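Local atomic coordinates of ORF10 (Moritella marina, PDB entry 6RIW), a protein that forms the ketosynthase–chain length factor part of a polyunsaturated fatty acid synthase and probably condenses carrier-protein-bound acyl units during fatty acid synthesis. Residues A664-V669 / N839-A844; L579-M584 / I690-L695. All blocks are in the same frame, centred on the assembly; numbering follows the deposited sequence.

Contact 1: residues A664-V669 / N839-A844; sequences AEENSV and NASGMA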
loop_
_atom_site.group_PDB
_atom_site.type_symbol
_atom_site.label_atom_id
_atom_site.label_comp_id
_atom_site.label_asym_id
_atom_site.label_seq_id
_atom_site.Cartn_x
_atom_site.Cartn_y
_atom_site.Cartn_z
ATOM N N ALA A 664 -4.155 -0.109 6.930
ATOM C CA ALA A 664 -5.451 0.218 7.514
ATOM C C ALA A 664 -5.256 1.306 8.562
ATOM O O ALA A 664 -5.853 1.255 9.642
ATOM C CB ALA A 664 -6.142 -1.016 8.110
ATOM N N GLU A 665 -4.388 2.271 8.265
ATOM C CA GLU A 665 -4.108 3.437 9.134
ATOM C C GLU A 665 -3.584 2.909 10.480
ATOM O O GLU A 665 -2.766 1.972 10.507
ATOM C CB GLU A 665 -5.354 4.321 9.218
ATOM C CG GLU A 665 -5.827 4.864 7.848
ATOM C CD GLU A 665 -4.720 5.580 7.089
ATOM O OE1 GLU A 665 -3.913 6.293 7.745
ATOM O OE2 GLU A 665 -4.625 5.416 5.842
ATOM N N GLU A 666 -3.999 3.486 11.615
ATOM C CA GLU A 666 -3.430 3.040 12.886
ATOM C C GLU A 666 -3.741 1.574 13.160
ATOM O O GLU A 666 -2.990 0.910 13.880
ATOM C CB GLU A 666 -3.950 3.903 14.048
ATOM C CG GLU A 666 -3.401 5.337 14.037
ATOM C CD GLU A 666 -4.339 6.325 13.324
ATOM O OE1 GLU A 666 -4.962 5.950 12.298
ATOM O OE2 GLU A 666 -4.438 7.495 13.776
ATOM N N ASN A 667 -4.834 1.044 12.599
ATOM C CA ASN A 667 -5.184 -0.360 12.801
ATOM C C ASN A 667 -4.499 -1.307 11.810
ATOM O O ASN A 667 -4.875 -2.482 11.725
ATOM C CB ASN A 667 -6.707 -0.524 12.760
ATOM C CG ASN A 667 -7.361 -0.100 14.079
ATOM O OD1 ASN A 667 -6.812 -0.335 15.155
ATOM N ND2 ASN A 667 -8.493 0.583 13.995
ATOM N N SER A 668 -3.473 -0.847 11.093
ATOM C CA SER A 668 -2.802 -1.712 10.123
ATOM C C SER A 668 -2.323 -3.028 10.747
ATOM O O SER A 668 -2.537 -4.108 10.185
ATOM C CB SER A 668 -1.609 -0.974 9.513
ATOM O OG SER A 668 -2.015 0.138 8.725
ATOM N N VAL A 669 -1.636 -2.953 11.890
ATOM C CA VAL A 669 -1.078 -4.165 12.493
ATOM C C VAL A 669 -2.182 -5.104 12.966
ATOM O O VAL A 669 -2.075 -6.328 12.818
ATOM C CB VAL A 669 -0.122 -3.808 13.646
ATOM C CG1 VAL A 669 0.253 -5.090 14.448
ATOM C CG2 VAL A 669 1.152 -3.145 13.108
ATOM N N ASN A 839 1.211 4.172 11.702
ATOM C CA ASN A 839 0.912 2.886 11.048
ATOM C C ASN A 839 1.599 1.697 11.714
ATOM O O ASN A 839 1.184 0.550 11.493
ATOM C CB ASN A 839 1.282 2.960 9.568
ATOM C CG ASN A 839 0.409 3.952 8.831
ATOM O OD1 ASN A 839 -0.802 3.853 8.888
ATOM N ND2 ASN A 839 1.020 4.930 8.156
ATOM N N ALA A 840 2.632 1.924 12.512
ATOM C CA ALA A 840 3.244 0.845 13.275
ATOM C C ALA A 840 2.750 0.776 14.723
ATOM O O ALA A 840 3.267 -0.035 15.505
ATOM C CB ALA A 840 4.777 1.011 13.244
ATOM N N SER A 841 1.786 1.619 15.122
ATOM C CA SER A 841 1.469 1.744 16.550
ATOM C C SER A 841 0.922 0.450 17.144
ATOM O O SER A 841 1.133 0.177 18.330
ATOM C CB SER A 841 0.458 2.875 16.797
ATOM O OG SER A 841 -0.691 2.714 15.983
ATOM N N GLY A 842 0.191 -0.342 16.363
ATOM C CA GLY A 842 -0.279 -1.623 16.888
ATOM C C GLY A 842 0.848 -2.567 17.261
ATOM O O GLY A 842 0.718 -3.355 18.210
ATOM N N MET A 843 1.968 -2.504 16.535
ATOM C CA MET A 843 3.100 -3.377 16.851
ATOM C C MET A 843 3.774 -2.967 18.163
ATOM O O MET A 843 4.131 -3.832 18.974
ATOM C CB MET A 843 4.109 -3.375 15.701
ATOM C CG MET A 843 5.143 -4.499 15.760
ATOM S SD MET A 843 4.398 -6.141 15.758
ATOM C CE MET A 843 3.834 -6.227 14.041
ATOM N N ALA A 844 3.955 -1.662 18.397
ATOM C CA ALA A 844 4.495 -1.219 19.678
ATOM C C ALA A 844 3.661 -1.733 20.850
ATOM O O ALA A 844 4.215 -2.198 21.856
ATOM C CB ALA A 844 4.573 0.315 19.733
HETATM O O HOH W 1 -1.910 2.645 6.491
HETATM O O HOH W 2 -1.396 6.917 7.419
HETATM O O HOH W 3 -0.635 -0.376 13.368
#
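Val-669 packs against the backbone of Gly-842 and Met-843 where the starts of helices 668-682 and 841-854 meet. Its CB lies 3.8 Å from Met-843 N and nearly as close to Gly-842 CA. CG2 lies 3.6 Å from Met-843 N, while CG1, anti to the backbone N (chi1 169°), reaches Met-843 CE at 3.8 Å. The methionine crosses the valine at about a right angle, and its bends at chi2 and chi3 bring the methyl back.

The polar half of the interface is joined by water. Water 3 holds four bonds, donating to Glu-666 O and Asn-839 O and accepting from Val-669 N and Gly-842 N. Asn-839 OD1 sits 3.2 Å from Glu-665 O; both are acceptors, and beside them water 1 bridges the segments, donating to OD1 at 2.9 Å and accepting from Glu-665 N. Water 2 joins Asn-839 ND2 to Glu-665 OE1. Ser-668 OG turns back to donate to Glu-665 O in the carbonyl plane, 2.7 Å away.

Such paired helix starts belong to the core of the thiolase fold. Glu-666, bound through OE1 to Arg-873 N, appears, just ahead of the helix, to stand where active ketosynthases carry the nucleophilic cysteine, as would suit a chain length factor.

Contact 2: residues L579-M584 / I690-L695; sequences LVAMGM and IAAVDL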
loop_
_atom_site.group_PDB
_atom_site.type_symbol
_atom_site.label_atom_id
_atom_site.label_comp_id
_atom_site.label_asym_id
_atom_site.label_seq_id
_atom_site.Cartn_x
_atom_site.Cartn_y
_atom_site.Cartn_z
ATOM N N LEU A 579 3.766 -10.209 6.080
ATOM C CA LEU A 579 2.797 -9.128 6.006
ATOM C C LEU A 579 3.446 -7.886 6.591
ATOM O O LEU A 579 3.975 -7.937 7.705
ATOM C CB LEU A 579 1.520 -9.468 6.792
ATOM C CG LEU A 579 0.869 -10.825 6.499
ATOM C CD1 LEU A 579 -0.338 -10.978 7.387
ATOM C CD2 LEU A 579 0.450 -10.927 5.025
ATOM N N VAL A 580 3.442 -6.782 5.848
ATOM C CA VAL A 580 4.056 -5.556 6.356
ATOM C C VAL A 580 2.957 -4.516 6.561
ATOM O O VAL A 580 2.366 -4.025 5.593
ATOM C CB VAL A 580 5.146 -5.032 5.414
ATOM C CG1 VAL A 580 5.750 -3.739 5.967
ATOM C CG2 VAL A 580 6.240 -6.101 5.221
ATOM N N ALA A 581 2.709 -4.161 7.817
ATOM C CA ALA A 581 1.807 -3.070 8.156
ATOM C C ALA A 581 2.507 -1.740 7.924
ATOM O O ALA A 581 3.590 -1.501 8.461
ATOM C CB ALA A 581 1.361 -3.192 9.615
ATOM N N MET A 582 1.912 -0.881 7.104
ATOM C CA MET A 582 2.584 0.366 6.768
ATOM C C MET A 582 1.564 1.295 6.137
ATOM O O MET A 582 0.446 0.892 5.809
ATOM C CB MET A 582 3.772 0.116 5.826
ATOM C CG MET A 582 3.394 -0.703 4.566
ATOM S SD MET A 582 2.576 0.282 3.261
ATOM C CE MET A 582 4.041 1.007 2.454
ATOM N N GLY A 583 1.947 2.566 6.031
ATOM C CA GLY A 583 1.330 3.503 5.121
ATOM C C GLY A 583 2.432 4.088 4.248
ATOM O O GLY A 583 3.606 3.721 4.374
ATOM N N MET A 584 2.049 4.996 3.355
ATOM C CA MET A 584 3.073 5.478 2.426
ATOM C C MET A 584 4.154 6.253 3.176
ATOM O O MET A 584 3.899 6.894 4.205
ATOM C CB MET A 584 2.462 6.327 1.294
ATOM C CG MET A 584 1.878 7.668 1.667
ATOM S SD MET A 584 1.822 8.821 0.220
ATOM C CE MET A 584 3.516 8.981 -0.145
ATOM N N ILE A 690 4.836 -10.774 10.822
ATOM C CA ILE A 690 4.124 -9.498 10.735
ATOM C C ILE A 690 5.119 -8.409 11.100
ATOM O O ILE A 690 5.559 -8.332 12.248
ATOM C CB ILE A 690 2.896 -9.432 11.645
ATOM C CG1 ILE A 690 1.950 -10.602 11.329
ATOM C CG2 ILE A 690 2.198 -8.057 11.427
ATOM C CD1 ILE A 690 0.711 -10.645 12.226
ATOM N N ALA A 691 5.500 -7.594 10.125
ATOM C CA ALA A 691 6.402 -6.481 10.384
ATOM C C ALA A 691 5.624 -5.180 10.247
ATOM O O ALA A 691 4.531 -5.123 9.662
ATOM C CB ALA A 691 7.608 -6.502 9.432
ATOM N N ALA A 692 6.167 -4.129 10.829
ATOM C CA ALA A 692 5.469 -2.855 10.792
ATOM C C ALA A 692 6.522 -1.771 10.761
ATOM O O ALA A 692 7.532 -1.886 11.448
ATOM C CB ALA A 692 4.570 -2.662 12.015
ATOM N N VAL A 693 6.276 -0.705 10.005
ATOM C CA VAL A 693 7.237 0.392 9.966
ATOM C C VAL A 693 6.485 1.683 9.698
ATOM O O VAL A 693 5.581 1.735 8.853
ATOM C CB VAL A 693 8.345 0.156 8.916
ATOM C CG1 VAL A 693 7.758 -0.095 7.528
ATOM C CG2 VAL A 693 9.324 1.331 8.881
ATOM N N ASP A 694 6.841 2.719 10.443
ATOM C CA ASP A 694 6.398 4.070 10.117
ATOM C C ASP A 694 7.499 5.004 10.589
ATOM O O ASP A 694 7.741 5.144 11.795
ATOM C CB ASP A 694 5.058 4.416 10.772
ATOM C CG ASP A 694 4.373 5.602 10.090
ATOM O OD1 ASP A 694 5.088 6.364 9.380
ATOM O OD2 ASP A 694 3.138 5.764 10.238
ATOM N N LEU A 695 8.169 5.642 9.648
ATOM C CA LEU A 695 9.148 6.655 10.040
ATOM C C LEU A 695 8.408 7.984 10.218
ATOM O O LEU A 695 8.586 8.960 9.487
ATOM C CB LEU A 695 10.289 6.694 9.030
ATOM C CG LEU A 695 10.921 5.287 8.932
ATOM C CD1 LEU A 695 12.176 5.280 8.065
ATOM C CD2 LEU A 695 11.251 4.720 10.323
HETATM O O HOH W 4 4.142 3.587 7.462
HETATM O O HOH W 5 5.267 5.833 6.571
#
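Ala-581 and Ala-692 pair side by side in neighbouring parallel strands of a thiolase-fold sheet, their CB atoms 4.0 Å apart. The strand segments 579-581 and 690-694 run in directions 28° apart. Ala-691 is gripped from both its polar atoms: its N donates to Leu-579 O at 2.9 Å and its O accepts from Ala-581 N at 2.8 Å. Ala-581 O then receives Val-693 N in a longer bond of 3.2 Å.

Side chains alternate between two faces. Leu-579, Ala-581, Ile-690 and Ala-692 share one, where Ala-581, Ile-690 and Ala-692 meet helix 668-682. The small alanines let Val-669 of that helix come close to the strands, while the branch CG2 of Ile-690 stays beside the sheet, 4.1 Å from Leu-579 O.

On the face of Val-580 and Ala-691, helices 552-567 and 642-653 close over the strands. Val-580 has CG1 anti to its backbone N (chi1 179°), which leaves this methyl near Ala-691 O and loosely against Val-693 CG1, 4.4 Å away; CG2 goes to Ala-691 CB instead. The same Val-693 CG1 is also met by Met-582 CB, at 4.3 Å. Met-582 holds CG between the backbone N and the carbonyl carbon (chi1 53°), and further bends at chi2 and chi3 lead its tip away from Val-693; the side chain also packs on Met-645. Past the Val-693 bond, water 4 lies between the chains, accepting from Gly-583 N at 2.8 Å and probably donating to Val-693 O.

The centres of contacts 1 and 2 lie about 8 Å apart, within the second ketosynthase-like domain, the chain length factor. Along the chain the segments alternate: 579-584, 664-669, 690-695, 839-844. Helix 668-682 is followed directly by strand 687-694. The helix starts of contact 1 pack on the strands of contact 2 through Val-669 CG2, 3.5 Å from Ala-581 CB, and through Met-843 CE, 3.3 Å from Ile-690 O. Asn-839 N and Asp-694 OD2, 2.9 Å apart, probably add a hydrogen bond. Residues distant in sequence thus converge on one buried region, joining the two halves of a thiolase-type domain.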